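Local coordinates for protein ribonuclease J (Methanolobus psychrophilus R15, PDB 5HAB) that probably degrades RNA as an exoribonuclease of the beta-CASP group of metallo-beta-lactamase-fold hydrolases, at residues 425-430 and 465-470. The protein carries 1 engineered substitution. Numbering follows the deposited sequence.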
loop_
_atom_site.group_PDB
_atom_site.type_symbol
_atom_site.label_atom_id
_atom_site.label_comp_id
_atom_site.label_asym_id
_atom_site.label_seq_id
_atom_site.Cartn_x
_atom_site.Cartn_y
_atom_site.Cartn_z
ATOM N N PRO B 425 21.812 -11.988 26.036
ATOM C CA PRO B 425 21.319 -13.351 26.247
ATOM C C PRO B 425 22.069 -14.394 25.424
ATOM O O PRO B 425 22.560 -14.110 24.335
ATOM C CB PRO B 425 19.859 -13.256 25.808
ATOM C CG PRO B 425 19.860 -12.197 24.776
ATOM C CD PRO B 425 20.858 -11.177 25.259
ATOM N N GLU B 426 22.143 -15.603 25.962
ATOM C CA GLU B 426 22.796 -16.710 25.287
ATOM C C GLU B 426 21.916 -17.229 24.155
ATOM O O GLU B 426 22.411 -17.664 23.117
ATOM C CB GLU B 426 23.096 -17.821 26.294
ATOM C CG GLU B 426 23.837 -19.016 25.745
ATOM C CD GLU B 426 24.184 -20.012 26.836
ATOM O OE1 GLU B 426 23.921 -19.706 28.020
ATOM O OE2 GLU B 426 24.715 -21.098 26.512
ATOM N N HIS B 427 20.606 -17.172 24.370
ATOM C CA HIS B 427 19.625 -17.593 23.380
ATOM C C HIS B 427 18.517 -16.553 23.300
ATOM O O HIS B 427 18.122 -15.989 24.319
ATOM C CB HIS B 427 19.028 -18.960 23.731
ATOM C CG HIS B 427 20.029 -20.072 23.765
ATOM N ND1 HIS B 427 20.342 -20.826 22.654
ATOM C CD2 HIS B 427 20.770 -20.574 24.781
ATOM C CE1 HIS B 427 21.242 -21.736 22.980
ATOM N NE2 HIS B 427 21.520 -21.604 24.265
ATOM N N VAL B 428 18.004 -16.309 22.097
ATOM C CA VAL B 428 16.903 -15.366 21.928
ATOM C C VAL B 428 15.736 -16.040 21.229
ATOM O O VAL B 428 15.922 -16.798 20.278
ATOM C CB VAL B 428 17.331 -14.116 21.145
ATOM C CG1 VAL B 428 16.310 -13.003 21.349
ATOM C CG2 VAL B 428 18.701 -13.662 21.574
ATOM N N ILE B 429 14.530 -15.761 21.712
ATOM C CA ILE B 429 13.319 -16.320 21.130
ATOM C C ILE B 429 12.320 -15.194 20.917
ATOM O O ILE B 429 11.864 -14.581 21.884
ATOM C CB ILE B 429 12.711 -17.428 22.021
ATOM C CG1 ILE B 429 13.720 -18.556 22.261
ATOM C CG2 ILE B 429 11.393 -17.949 21.424
ATOM C CD1 ILE B 429 14.589 -18.362 23.495
ATOM N N PRO B 430 11.973 -14.914 19.654
ATOM C CA PRO B 430 10.944 -13.896 19.430
ATOM C C PRO B 430 9.543 -14.425 19.691
ATOM O O PRO B 430 9.259 -15.590 19.427
ATOM C CB PRO B 430 11.133 -13.521 17.951
ATOM C CG PRO B 430 11.750 -14.730 17.331
ATOM C CD PRO B 430 12.640 -15.318 18.402
ATOM N N LEU B 465 11.483 -25.540 23.021
ATOM C CA LEU B 465 12.923 -25.447 22.862
ATOM C C LEU B 465 13.557 -26.004 24.127
ATOM O O LEU B 465 13.255 -25.545 25.229
ATOM C CB LEU B 465 13.359 -24.002 22.634
ATOM C CG LEU B 465 14.861 -23.737 22.623
ATOM C CD1 LEU B 465 15.491 -24.265 21.342
ATOM C CD2 LEU B 465 15.142 -22.252 22.806
ATOM N N TYR B 466 14.417 -27.005 23.979
ATOM C CA TYR B 466 15.105 -27.573 25.131
ATOM C C TYR B 466 16.507 -26.993 25.199
ATOM O O TYR B 466 17.234 -27.039 24.217
ATOM C CB TYR B 466 15.180 -29.095 25.029
ATOM C CG TYR B 466 13.846 -29.810 24.992
ATOM C CD1 TYR B 466 13.080 -29.812 23.831
ATOM C CD2 TYR B 466 13.360 -30.498 26.099
ATOM C CE1 TYR B 466 11.868 -30.471 23.769
ATOM C CE2 TYR B 466 12.137 -31.165 26.045
ATOM C CZ TYR B 466 11.398 -31.144 24.874
ATOM O OH TYR B 466 10.185 -31.793 24.793
ATOM N N ILE B 467 16.885 -26.451 26.349
ATOM C CA ILE B 467 18.232 -25.941 26.567
ATOM C C ILE B 467 18.874 -26.645 27.756
ATOM O O ILE B 467 18.335 -26.608 28.854
ATOM C CB ILE B 467 18.230 -24.425 26.791
ATOM C CG1 ILE B 467 17.606 -23.706 25.596
ATOM C CG2 ILE B 467 19.652 -23.926 27.036
ATOM C CD1 ILE B 467 17.457 -22.223 25.815
ATOM N N GLU B 468 20.018 -27.285 27.548
ATOM C CA GLU B 468 20.738 -27.889 28.660
ATOM C C GLU B 468 21.882 -26.979 29.079
ATOM O O GLU B 468 22.898 -26.918 28.390
ATOM C CB GLU B 468 21.297 -29.260 28.281
ATOM C CG GLU B 468 20.841 -29.809 26.936
ATOM C CD GLU B 468 19.566 -30.617 27.046
ATOM O OE1 GLU B 468 19.265 -31.099 28.159
ATOM O OE2 GLU B 468 18.893 -30.821 26.012
ATOM N N GLU B 469 21.729 -26.256 30.186
ATOM C CA GLU B 469 22.827 -25.406 30.642
ATOM C C GLU B 469 23.797 -26.103 31.591
ATOM O O GLU B 469 23.390 -26.712 32.587
ATOM C CB GLU B 469 22.272 -24.160 31.333
ATOM C CG GLU B 469 21.739 -23.112 30.381
ATOM C CD GLU B 469 22.837 -22.323 29.691
ATOM O OE1 GLU B 469 23.665 -21.704 30.392
ATOM O OE2 GLU B 469 22.866 -22.322 28.443
ATOM N N ASP B 470 25.083 -26.000 31.257
ATOM C CA ASP B 470 26.178 -26.488 32.088
ATOM C C ASP B 470 26.643 -25.415 33.067
ATOM O O ASP B 470 26.902 -24.282 32.655
ATOM C CB ASP B 470 27.345 -26.963 31.222
ATOM C CG ASP B 470 27.172 -28.388 30.749
ATOM O OD1 ASP B 470 26.343 -29.107 31.344
ATOM O OD2 ASP B 470 27.860 -28.789 29.786
ATOM O OXT ASP B 470 26.799 -25.646 34.267
#
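Two edge strands of the metallo-beta-lactamase fold face each other here, one from each sheet of its beta sandwich. Ile429 and His427 on strand 427-431 meet Leu465 and Ile467 on strand 464-469. The two short strand segments run nearly antiparallel, with their axes 10.8 Å apart. This spacing is that of stacked sheets, and side chains alone make the contact. At the Leu465 end, Ile429 CD1 lies 4.0 Å from Leu465 CD2. The same leucine methyl also touches Ile429 CG1, so one branch of Leu465 meets the CG1-CD1 arm of Ile429. Next, Ile467 reaches over one face of the His427 imidazole. Its CD1 is 4.1 Å from the centroid of the His427 ring, a CH-pi contact 26° off the ring normal. Ile467 CG1 stands anti to the carbonyl carbon (chi1 -58°) and the chain then runs extended, which carries CD1 across to the ring. His427 ND1 is hydrogen-bonded to His457 NE2, a bond that limits rotation of the imidazole. Glu469 OE2 lies near the plane of the His427 ring, at its edge, 4.4 Å from His427 NE2. At the Glu426 end, the carboxylates of Glu426 and Glu469 meet with their planes 78° apart. Glu426 arrives fully extended, while Glu469 bends at chi2 to bring its acid group across. Glu469 OE2 stands over the Glu426 carboxylate, tilted from its plane, 2.9 Å from Glu426 OE1 and equally close to Glu426 OE2. A crystal neighbour touches both glutamates, so this closeness is doubtful evidence for any particular charge state. Two bare carboxylates would repel at this distance. One acid may therefore be protonated, and a protonated His427 nearby could ease the charge.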